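Side-chain contacts in geranyltranstransferase (Campylobacter jejuni, PDB 3NPK), which probably catalyses the transfer of a geranyl group onto isopentenyl diphosphate to make farnesyl diphosphate in isoprene biosynthesis: residues A[73-76]-A[77-81]; A[100-103]-A[104-107]. All coordinates share one frame; numbering follows the deposited sequence.

Contact 1 (A[73-76]-A[77-81]); sequences HTYS and LIHDD. With PPV (pyrophosphate), chain C.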
ATOM      1  N   HIS A  73      -7.874   5.780  -3.280  1.00  8.85           N
ATOM      2  CA  HIS A  73      -8.818   5.788  -4.383  1.00  9.40           C
ATOM      3  C   HIS A  73      -8.116   6.141  -5.701  1.00  8.90           C
ATOM      4  O   HIS A  73      -8.327   5.489  -6.732  1.00  9.62           O
ATOM      5  CB  HIS A  73      -9.971   6.732  -4.065  1.00 10.73           C
ATOM      6  CG  HIS A  73     -11.000   6.782  -5.140  1.00 12.11           C
ATOM      7  ND1 HIS A  73     -11.350   7.943  -5.792  1.00 14.95           N
ATOM      8  CD2 HIS A  73     -11.733   5.794  -5.700  1.00 10.56           C
ATOM      9  CE1 HIS A  73     -12.281   7.672  -6.691  1.00 13.00           C
ATOM     10  NE2 HIS A  73     -12.518   6.372  -6.666  1.00 15.35           N
ATOM     11  N   THR A  74      -7.290   7.182  -5.672  1.00  8.60           N
ATOM     12  CA  THR A  74      -6.574   7.580  -6.883  1.00  8.38           C
ATOM     13  C   THR A  74      -5.618   6.493  -7.373  1.00  8.09           C
ATOM     14  O   THR A  74      -5.551   6.230  -8.589  1.00  9.35           O
ATOM     15  CB  THR A  74      -5.853   8.925  -6.674  1.00  9.00           C
ATOM     16  OG1 THR A  74      -6.834   9.953  -6.533  1.00 11.74           O
ATOM     17  CG2 THR A  74      -4.940   9.274  -7.858  1.00  8.42           C
ATOM     18  N   TYR A  75      -4.884   5.851  -6.458  1.00  8.43           N
ATOM     19  CA  TYR A  75      -3.986   4.767  -6.895  1.00  7.96           C
ATOM     20  C   TYR A  75      -4.802   3.685  -7.617  1.00  8.35           C
ATOM     21  O   TYR A  75      -4.396   3.168  -8.666  1.00  9.51           O
ATOM     22  CB  TYR A  75      -3.130   4.195  -5.741  1.00  8.10           C
ATOM     23  CG  TYR A  75      -3.389   2.728  -5.406  1.00  8.09           C
ATOM     24  CD1 TYR A  75      -2.982   1.707  -6.264  1.00  8.54           C
ATOM     25  CD2 TYR A  75      -4.020   2.370  -4.214  1.00  8.62           C
ATOM     26  CE1 TYR A  75      -3.226   0.382  -5.970  1.00  8.68           C
ATOM     27  CE2 TYR A  75      -4.251   1.037  -3.901  1.00  8.63           C
ATOM     28  CZ  TYR A  75      -3.865   0.053  -4.785  1.00  7.89           C
ATOM     29  OH  TYR A  75      -4.100  -1.276  -4.516  1.00  9.66           O
ATOM     30  N   SER A  76      -5.987   3.386  -7.096  1.00  8.00           N
ATOM     31  CA  SER A  76      -6.780   2.307  -7.671  1.00  8.56           C
ATOM     32  C   SER A  76      -7.230   2.660  -9.080  1.00  8.34           C
ATOM     33  O   SER A  76      -7.280   1.790  -9.954  1.00 10.58           O
ATOM     34  CB  SER A  76      -7.972   1.950  -6.764  1.00  8.84           C
ATOM     35  OG  SER A  76      -9.050   2.863  -6.884  1.00 11.80           O
ATOM     36  N   LEU A  77      -7.549   3.932  -9.308  1.00  9.00           N
ATOM     37  CA  LEU A  77      -7.960   4.366 -10.636  1.00  9.82           C
ATOM     38  C   LEU A  77      -6.811   4.246 -11.629  1.00  9.98           C
ATOM     39  O   LEU A  77      -7.014   3.816 -12.762  1.00 10.62           O
ATOM     40  CB  LEU A  77      -8.460   5.806 -10.616  1.00 12.32           C
ATOM     41  CG  LEU A  77      -9.653   6.088  -9.700  1.00 14.68           C
ATOM     42  CD1 LEU A  77     -10.109   7.521  -9.854  1.00 16.65           C
ATOM     43  CD2 LEU A  77     -10.819   5.119  -9.943  1.00 16.17           C
ATOM     44  N   ILE A  78      -5.616   4.649 -11.200  1.00  9.01           N
ATOM     45  CA  ILE A  78      -4.438   4.606 -12.056  1.00  9.48           C
ATOM     46  C   ILE A  78      -4.136   3.161 -12.457  1.00  9.17           C
ATOM     47  O   ILE A  78      -3.913   2.861 -13.647  1.00  9.72           O
ATOM     48  CB  ILE A  78      -3.220   5.252 -11.357  1.00  9.17           C
ATOM     49  CG1 ILE A  78      -3.434   6.763 -11.192  1.00  9.33           C
ATOM     50  CG2 ILE A  78      -1.921   4.959 -12.126  1.00 10.10           C
ATOM     51  CD1 ILE A  78      -2.467   7.444 -10.203  1.00 10.26           C
ATOM     52  N   HIS A  79      -4.161   2.241 -11.486  1.00  8.85           N
ATOM     53  CA  HIS A  79      -3.942   0.835 -11.843  1.00  8.83           C
ATOM     54  C   HIS A  79      -5.073   0.256 -12.690  1.00 10.56           C
ATOM     55  O   HIS A  79      -4.811  -0.466 -13.658  1.00 11.46           O
ATOM     56  CB  HIS A  79      -3.641  -0.033 -10.619  1.00  8.63           C
ATOM     57  CG  HIS A  79      -2.243   0.133 -10.108  1.00  9.45           C
ATOM     58  ND1 HIS A  79      -1.694  -0.692  -9.146  1.00  9.62           N
ATOM     59  CD2 HIS A  79      -1.260   1.007 -10.458  1.00  9.68           C
ATOM     60  CE1 HIS A  79      -0.446  -0.318  -8.909  1.00  9.75           C
ATOM     61  NE2 HIS A  79      -0.161   0.713  -9.690  1.00  9.40           N
ATOM     62  N   ASP A  80      -6.323   0.575 -12.348  1.00 10.24           N
ATOM     63  CA  ASP A  80      -7.455   0.027 -13.100  1.00 11.56           C
ATOM     64  C   ASP A  80      -7.442   0.502 -14.558  1.00 11.63           C
ATOM     65  O   ASP A  80      -7.899  -0.219 -15.449  1.00 12.91           O
ATOM     66  CB  ASP A  80      -8.771   0.427 -12.460  1.00 14.80           C
ATOM     67  CG  ASP A  80      -8.994  -0.225 -11.098  1.00 20.88           C
ATOM     68  OD1 ASP A  80      -8.146  -1.032 -10.637  1.00 23.69           O
ATOM     69  OD2 ASP A  80     -10.023   0.096 -10.482  1.00 24.20           O
ATOM     70  N   ASP A  81      -6.883   1.691 -14.798  1.00 10.79           N
ATOM     71  CA  ASP A  81      -6.850   2.262 -16.149  1.00 11.86           C
ATOM     72  C   ASP A  81      -5.752   1.651 -17.031  1.00 11.74           C
ATOM     73  O   ASP A  81      -5.746   1.873 -18.248  1.00 12.58           O
ATOM     74  CB  ASP A  81      -6.663   3.790 -16.083  1.00 14.18           C
ATOM     75  CG  ASP A  81      -7.930   4.520 -15.668  1.00 16.54           C
ATOM     76  OD1 ASP A  81      -9.015   3.903 -15.728  1.00 18.54           O
ATOM     77  OD2 ASP A  81      -7.843   5.708 -15.276  1.00 18.36           O
TER
HETATM   78  O11 PPV C 290     -15.111   6.530  -9.441  1.00 34.36           O
HETATM   79  P1  PPV C 290     -15.572   8.023  -8.913  1.00 30.95           P
HETATM   80  O21 PPV C 290     -17.056   8.433  -9.492  1.00 31.94           O
HETATM   81  O31 PPV C 290     -15.631   8.052  -7.451  1.00 32.36           O
HETATM   82  OPP PPV C 290     -14.491   9.061  -9.581  1.00 25.85           O
HETATM   83  P2  PPV C 290     -13.807  10.404  -8.935  1.00 20.72           P
HETATM   84  O12 PPV C 290     -12.917  10.969 -10.203  1.00 21.31           O
HETATM   85  O22 PPV C 290     -12.755  10.005  -7.762  1.00 20.20           O
HETATM   86  O32 PPV C 290     -14.811  11.395  -8.513  1.00 20.76           O
HETATM   87  O   HOH W   1     -10.841   1.785  -8.743  1.00 35.05           O

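Contact 2 (A[100-103]-A[104-107]); sequences SYDE and TTAI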
ATOM      1  N   SER A 100       0.421   9.706 -20.884  1.00 14.97           N
ATOM      2  CA  SER A 100       1.237  10.916 -20.751  1.00 16.39           C
ATOM      3  C   SER A 100       2.697  10.609 -20.487  1.00 14.94           C
ATOM      4  O   SER A 100       3.585  11.338 -20.953  1.00 15.98           O
ATOM      5  CB  SER A 100       0.715  11.811 -19.634  1.00 19.07           C
ATOM      6  OG  SER A 100      -0.456  12.480 -20.052  1.00 21.58           O
ATOM      7  N   TYR A 101       2.941   9.554 -19.715  1.00 14.66           N
ATOM      8  CA  TYR A 101       4.292   9.144 -19.361  1.00 14.40           C
ATOM      9  C   TYR A 101       4.608   7.781 -19.964  1.00 15.71           C
ATOM     10  O   TYR A 101       4.978   7.696 -21.137  1.00 18.65           O
ATOM     11  CB  TYR A 101       4.478   9.194 -17.844  1.00 13.58           C
ATOM     12  CG  TYR A 101       4.349  10.606 -17.338  1.00 13.49           C
ATOM     13  CD1 TYR A 101       3.200  11.037 -16.684  1.00 16.59           C
ATOM     14  CD2 TYR A 101       5.373  11.527 -17.547  1.00 14.09           C
ATOM     15  CE1 TYR A 101       3.081  12.351 -16.238  1.00 17.66           C
ATOM     16  CE2 TYR A 101       5.268  12.829 -17.109  1.00 15.11           C
ATOM     17  CZ  TYR A 101       4.123  13.242 -16.456  1.00 17.29           C
ATOM     18  OH  TYR A 101       4.031  14.553 -16.024  1.00 20.76           O
ATOM     19  N   ASP A 102       4.439   6.723 -19.190  1.00 14.59           N
ATOM     20  CA  ASP A 102       4.595   5.364 -19.689  1.00 14.77           C
ATOM     21  C   ASP A 102       3.997   4.395 -18.672  1.00 13.70           C
ATOM     22  O   ASP A 102       3.590   4.807 -17.591  1.00 12.74           O
ATOM     23  CB  ASP A 102       6.071   5.034 -19.986  1.00 17.04           C
ATOM     24  CG  ASP A 102       7.006   5.361 -18.829  1.00 20.36           C
ATOM     25  OD1 ASP A 102       6.652   5.101 -17.681  1.00 18.99           O
ATOM     26  OD2 ASP A 102       8.120   5.872 -19.064  1.00 25.67           O
ATOM     27  N   GLU A 103       3.922   3.116 -19.017  1.00 13.27           N
ATOM     28  CA  GLU A 103       3.269   2.161 -18.123  1.00 13.68           C
ATOM     29  C   GLU A 103       4.027   2.030 -16.826  1.00 11.77           C
ATOM     30  O   GLU A 103       3.421   1.899 -15.770  1.00 11.24           O
ATOM     31  CB  GLU A 103       3.153   0.794 -18.786  1.00 17.10           C
ATOM     32  CG  GLU A 103       2.048   0.736 -19.814  1.00 22.70           C
ATOM     33  CD  GLU A 103       1.943  -0.623 -20.455  1.00 27.79           C
ATOM     34  OE1 GLU A 103       2.471  -1.602 -19.882  1.00 30.02           O
ATOM     35  OE2 GLU A 103       1.343  -0.702 -21.545  1.00 30.95           O
ATOM     36  N   THR A 104       5.353   2.036 -16.910  1.00 10.84           N
ATOM     37  CA  THR A 104       6.170   1.922 -15.709  1.00 10.84           C
ATOM     38  C   THR A 104       5.812   3.023 -14.713  1.00 10.94           C
ATOM     39  O   THR A 104       5.603   2.766 -13.520  1.00 10.80           O
ATOM     40  CB  THR A 104       7.664   2.003 -16.042  1.00 11.97           C
ATOM     41  OG1 THR A 104       8.037   0.833 -16.785  1.00 14.05           O
ATOM     42  CG2 THR A 104       8.482   2.106 -14.752  1.00 14.04           C
ATOM     43  N   THR A 105       5.719   4.255 -15.202  1.00 11.22           N
ATOM     44  CA  THR A 105       5.379   5.382 -14.335  1.00 11.61           C
ATOM     45  C   THR A 105       3.988   5.200 -13.714  1.00 10.76           C
ATOM     46  O   THR A 105       3.792   5.443 -12.523  1.00 11.29           O
ATOM     47  CB  THR A 105       5.451   6.701 -15.116  1.00 12.36           C
ATOM     48  OG1 THR A 105       6.799   6.890 -15.570  1.00 13.47           O
ATOM     49  CG2 THR A 105       5.054   7.914 -14.254  1.00 13.03           C
ATOM     50  N   ALA A 106       3.021   4.770 -14.517  1.00 10.65           N
ATOM     51  CA  ALA A 106       1.667   4.568 -13.997  1.00 10.49           C
ATOM     52  C   ALA A 106       1.679   3.499 -12.893  1.00  9.54           C
ATOM     53  O   ALA A 106       1.064   3.672 -11.816  1.00  9.74           O
ATOM     54  CB  ALA A 106       0.712   4.174 -15.125  1.00 11.00           C
ATOM     55  N   ILE A 107       2.365   2.385 -13.150  1.00  8.70           N
ATOM     56  CA  ILE A 107       2.418   1.326 -12.137  1.00  9.73           C
ATOM     57  C   ILE A 107       3.043   1.864 -10.846  1.00  9.35           C
ATOM     58  O   ILE A 107       2.477   1.718  -9.747  1.00  8.74           O
ATOM     59  CB  ILE A 107       3.222   0.115 -12.618  1.00 10.33           C
ATOM     60  CG1 ILE A 107       2.491  -0.581 -13.764  1.00 11.17           C
ATOM     61  CG2 ILE A 107       3.447  -0.868 -11.448  1.00 11.41           C
ATOM     62  CD1 ILE A 107       3.401  -1.447 -14.620  1.00 12.93           C
TER

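Contact 1 (A[73-76]-A[77-81])
Y75 meets H79 because its ring is swung to a chi1 of 117°, well away from a staggered position, while H79 keeps CG opposite its carbonyl carbon (chi1 -76°). The CD1–CE1 edge of Y75 then points at one face of the imidazole: the planes are almost perpendicular, the centroids lie 5.3 Å apart and Y75 CE1 is 3.7 Å from H79 ND1, which defines a T-shaped stack. H79 ND1 also bonds to D111 of the second subunit, a polar tie that should limit rotation of the imidazole. On another side of the same helix, L77 reaches over a face of the H73 ring in an off-centre CH-pi contact, its CD1 4.2 Å from the ring centroid, next to the bound pyrophosphate. Two donors share the carbonyl of H73: S76 OG at 2.7 Å from H73 O, and L77 N, at 3.1 Å from the same oxygen. S76 OG in addition accepts from a water at 2.8 Å, and that water donates to D80 OD2 at 2.6 Å. The methyl ends T74 CG2 and I78 CD1 touch at 3.9 Å. D80 and D81 open the aspartate-rich sequence DDxxxxD, which in relatives binds magnesium for the substrate diphosphate. The chemistry therefore divides this end of helix 59-80, an aromatic pair at the subunit interface and a serine hydroxyl linked through water to a carboxylate that probably binds metal.

Contact 2 (A[100-103]-A[104-107])
D102 sets the start of the helix that carries T105: its extended backbone (phi -166°, psi 173°) gives way to helical values from E103 onward, and main-chain bonds run from A106 N to D102 O (3.1 Å) and from I107 N to E103 O (2.9 Å). D102 is thus the N-cap, and its side chain makes the matching capping bond. With CG lodged between backbone N and carbonyl carbon, the carboxylate folds back over the first turn, where OD1 takes two bonds from T105. The amide T105 N reaches D102 OD1 at 2.8 Å, nearly in line with the C–O bond. The hydroxyl T105 OG1 donates to D102 OD1, also at 2.8 Å, but comes from above the carboxylate plane, 39° out of it. Two donors from one residue hold this oxygen from different directions, which should restrict rotation of the carboxylate; its negative charge also lies at the positive end of the helix dipole, a placement likely to be stabilising. The other branch of T105 faces Y101: T105 CG2 lies 3.9 Å from Y101 CB, and T105 CB is 3.8 Å from the same atom, so the threonine spans a polar and an apolar neighbour. I107 CG1 packs at 3.3 Å against E103 O. Around this helix start, the Y101 ring stacks on F26 and rests on helix 27-37, E103 and A106 touch H98 of helix 97-100, and T104 and I107 pack against M85 of the second subunit.

In the fold
Contact 1 is buried, centred about 11 Å from the centre of the chain, whereas contact 2 is partly buried and centred about 23 Å from it. The first lies at the pyrophosphate-side end of helix 59-80; the second starts helix 103-122. With centres about 12 Å apart they touch directly: H79 NE2 is 2.8 Å from I107 O, a probable hydrogen bond, and I78 CG2 packs 3.3 Å from A106 O. Both reach the second subunit, contact 1 through rings and H79's bond to that subunit's D111, contact 2 through packing of E103, T104 and I107. Their chemistry differs accordingly: aromatic, aliphatic and water-mediated contacts beside the ligand in 73-81, and carboxylate capping of a helix in 100-107.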